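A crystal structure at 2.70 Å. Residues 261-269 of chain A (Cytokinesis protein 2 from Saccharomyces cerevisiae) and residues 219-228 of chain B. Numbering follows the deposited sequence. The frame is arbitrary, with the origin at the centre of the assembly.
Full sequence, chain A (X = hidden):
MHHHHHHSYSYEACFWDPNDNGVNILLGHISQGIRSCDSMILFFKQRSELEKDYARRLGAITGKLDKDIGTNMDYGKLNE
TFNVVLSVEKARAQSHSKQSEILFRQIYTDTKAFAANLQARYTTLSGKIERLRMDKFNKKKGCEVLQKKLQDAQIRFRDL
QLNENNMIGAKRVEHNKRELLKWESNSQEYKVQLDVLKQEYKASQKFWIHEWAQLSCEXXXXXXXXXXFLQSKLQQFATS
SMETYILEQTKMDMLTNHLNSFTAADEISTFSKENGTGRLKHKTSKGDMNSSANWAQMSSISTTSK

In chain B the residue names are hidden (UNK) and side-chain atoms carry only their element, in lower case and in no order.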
# COMPACT_ATOMS: atom_id res chain seq x y z
N SER A 261 1.50 18.36 20.76
CA SER A 261 1.98 18.36 22.14
C SER A 261 3.00 19.47 22.40
O SER A 261 3.32 19.77 23.55
CB SER A 261 2.59 17.01 22.51
OG SER A 261 3.85 16.83 21.89
N PHE A 262 3.52 20.06 21.33
CA PHE A 262 4.54 21.10 21.48
C PHE A 262 4.38 22.22 20.46
O PHE A 262 3.71 22.05 19.43
CB PHE A 262 5.94 20.49 21.37
CG PHE A 262 6.33 20.12 19.97
CD1 PHE A 262 7.14 20.96 19.22
CD2 PHE A 262 5.91 18.93 19.41
CE1 PHE A 262 7.50 20.62 17.93
CE2 PHE A 262 6.28 18.58 18.12
CZ PHE A 262 7.08 19.43 17.38
N THR A 263 4.99 23.36 20.76
CA THR A 263 5.03 24.49 19.85
C THR A 263 6.47 24.87 19.56
O THR A 263 7.38 24.50 20.30
CB THR A 263 4.28 25.72 20.41
OG1 THR A 263 5.03 26.27 21.51
CG2 THR A 263 2.89 25.33 20.90
N ALA A 264 6.68 25.63 18.49
CA ALA A 264 8.02 26.07 18.11
C ALA A 264 8.63 26.96 19.19
O ALA A 264 9.86 27.03 19.32
CB ALA A 264 7.99 26.80 16.78
N ALA A 265 7.78 27.63 19.96
CA ALA A 265 8.24 28.50 21.04
C ALA A 265 8.90 27.69 22.14
O ALA A 265 9.81 28.17 22.82
CB ALA A 265 7.07 29.30 21.60
N ASP A 266 8.45 26.45 22.31
CA ASP A 266 9.02 25.55 23.31
C ASP A 266 10.44 25.17 22.93
O ASP A 266 11.32 25.09 23.79
CB ASP A 266 8.16 24.30 23.47
CG ASP A 266 6.73 24.61 23.88
OD1 ASP A 266 6.51 25.69 24.47
OD2 ASP A 266 5.84 23.77 23.62
N GLU A 267 10.66 24.93 21.64
CA GLU A 267 11.96 24.48 21.15
C GLU A 267 13.01 25.56 21.31
O GLU A 267 14.17 25.27 21.60
CB GLU A 267 11.85 24.05 19.69
CG GLU A 267 10.95 22.85 19.47
CD GLU A 267 11.46 21.59 20.16
OE1 GLU A 267 12.10 20.76 19.48
OE2 GLU A 267 11.22 21.43 21.38
N ILE A 268 12.61 26.81 21.11
CA ILE A 268 13.52 27.93 21.24
C ILE A 268 13.85 28.18 22.71
O ILE A 268 15.01 28.45 23.05
CB ILE A 268 12.92 29.20 20.61
CG1 ILE A 268 12.88 29.05 19.09
CG2 ILE A 268 13.72 30.43 20.99
CD1 ILE A 268 11.94 30.00 18.40
N SER A 269 12.85 28.06 23.58
CA SER A 269 13.04 28.25 25.01
C SER A 269 14.04 27.26 25.59
O SER A 269 14.98 27.64 26.29
CB SER A 269 11.71 28.12 25.75
OG SER A 269 11.92 27.63 27.07
N UNK B 219 17.33 35.14 13.27
CA UNK B 219 17.63 33.72 13.38
C UNK B 219 16.51 32.98 14.10
O UNK B 219 16.07 31.92 13.67
c UNK B 219 20.34 32.95 12.09
c UNK B 219 21.45 33.67 14.22
c UNK B 219 20.23 33.83 13.33
c UNK B 219 18.95 33.49 14.11
N UNK B 220 16.06 33.55 15.22
CA UNK B 220 15.00 32.94 16.01
C UNK B 220 13.69 32.88 15.22
O UNK B 220 12.86 32.00 15.44
o UNK B 220 14.63 34.31 20.11
n UNK B 220 12.39 34.13 19.98
c UNK B 220 13.62 33.91 19.52
c UNK B 220 13.73 33.15 18.22
c UNK B 220 14.80 33.72 17.31
N UNK B 221 13.53 33.81 14.28
CA UNK B 221 12.37 33.80 13.40
C UNK B 221 12.52 32.72 12.34
O UNK B 221 11.54 32.09 11.93
c UNK B 221 11.09 35.20 11.68
c UNK B 221 10.95 36.57 11.04
o UNK B 221 11.31 36.72 9.86
o UNK B 221 10.47 37.50 11.73
c UNK B 221 12.17 35.17 12.75
N UNK B 222 13.76 32.51 11.89
CA UNK B 222 14.05 31.47 10.90
C UNK B 222 13.72 30.08 11.44
O UNK B 222 12.98 29.32 10.81
c UNK B 222 16.87 30.81 7.57
c UNK B 222 15.52 31.51 10.50
se UNK B 222 17.54 32.29 8.65
c UNK B 222 15.91 32.69 9.63
N UNK B 223 14.28 29.76 12.60
CA UNK B 223 14.06 28.47 13.22
C UNK B 223 12.59 28.27 13.55
O UNK B 223 12.04 27.19 13.32
c UNK B 223 15.45 25.83 14.44
c UNK B 223 14.92 28.32 14.48
c UNK B 223 14.78 26.98 15.18
o UNK B 223 15.34 24.67 14.90
o UNK B 223 16.09 26.07 13.39
N UNK B 224 11.95 29.30 14.09
CA UNK B 224 10.53 29.23 14.42
C UNK B 224 9.69 28.94 13.18
O UNK B 224 8.73 28.17 13.23
c UNK B 224 10.06 30.52 15.08
o UNK B 224 7.67 30.53 15.00
c UNK B 224 8.68 30.39 15.69
n UNK B 224 8.63 30.13 16.99
N UNK B 225 10.06 29.56 12.06
CA UNK B 225 9.36 29.34 10.80
C UNK B 225 9.69 27.96 10.24
O UNK B 225 8.91 27.40 9.48
c UNK B 225 9.73 30.42 9.79
N UNK B 226 10.85 27.43 10.61
CA UNK B 226 11.26 26.10 10.17
C UNK B 226 10.52 25.01 10.94
O UNK B 226 9.97 24.08 10.34
n UNK B 226 15.31 20.91 11.53
c UNK B 226 12.76 25.92 10.32
c UNK B 226 15.00 22.20 11.56
n UNK B 226 14.65 22.76 12.71
n UNK B 226 15.04 22.92 10.44
c UNK B 226 14.71 24.34 10.38
c UNK B 226 13.26 24.54 9.95
N UNK B 227 10.50 25.12 12.26
CA UNK B 227 9.79 24.17 13.10
C UNK B 227 8.30 24.13 12.76
O UNK B 227 7.75 23.06 12.50
c UNK B 227 12.14 23.23 14.81
c UNK B 227 11.41 24.54 15.01
c UNK B 227 9.19 23.48 15.44
c UNK B 227 9.94 24.50 14.60
N UNK B 228 7.67 25.29 12.75
CA UNK B 228 6.23 25.40 12.54
C UNK B 228 5.80 24.87 11.17
O UNK B 228 4.77 24.20 11.06
o UNK B 228 5.90 27.28 14.05
c UNK B 228 5.77 26.85 12.70

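Position 219 carries four carbons, forked at the second, and lies out of reach of chain A. This is L219(B), a buried apolar side chain suited to the interior.

Position 220 has three carbons, the third bearing one oxygen and one nitrogen; its second carbon touches I268(A). This is Q220(B). Its CA-to-CB bond points sideways, but the extended chain (chi1 and chi2 both t) brings Q220(B) CG to 3.6 Å from I268(A) CD1. So CG packs while the amide oxygen finds a partner elsewhere in the structure.

Position 221 ends its three carbons in two oxygens and points away from chain A. E221(B) keeps its carboxylate on an exposed face.

Position 222 runs two carbons, a selenium and one carbon, unbranched, out of reach of chain A. The selenium identifies selenomethionine, M222(B), whose long, flexible apolar side chain suits a buried position.

At position 223, three carbons end in two oxygens, the mark of glutamate. E223(B) starts toward chain A, but its CG comes no nearer than 4.8 Å, to I268(A) CG1; its carboxylate is engaged within its own helix, as position 226 makes clear.

Position 224 has two carbons, the second with one oxygen and one nitrogen; the nitrogen nears A264(A), A265(A) and I268(A). Hence N224(B): ND2 lies 3.4 Å from A264(A) CB and 3.6 Å from I268(A) CD1. These are packing contacts.

Position 225 has one carbon, pointing away: A225(B), a lone methyl that needs no partner on this partly exposed side.

Position 226 shows three carbons, a nitrogen, then a carbon with two more nitrogens. This guanidinium defines R226(B), whose NH1 forms a salt bridge with E223(B) OE2 at 3.0 Å, compensating charge in a buried setting.

Position 227 has four carbons, forked at the first, one arm two carbons long, pointing toward chain A and touching F262(A), A264(A) and E267(A): I227(B). Its CB lies 3.7 Å from A264(A) CB and its CG2 4.2 Å from F262(A) CE1, at the ring edge. A branched apolar side chain fits this buried site.

Position 228 has one carbon and one oxygen, the oxygen touching A264(A): S228(B). Its OG lies 3.5 Å from A264(A) CB and donates to N224(B) O at 3.1 Å, satisfying the hydroxyl within the helix.

The helices cross at 133°, their axes approaching to 9.3 Å. A264(A), just after the N-cap T263(A), offers only a methyl group, and A264(A) CA lies 5.5 Å from N224(B) CA. One turn later, I268(A) packs on Q220(B) and N224(B). No hydrogen bond links the stretches; close packing makes the contact, burying 364 Å² in all.

Chain B, residues 219-228: LQEMENARIS
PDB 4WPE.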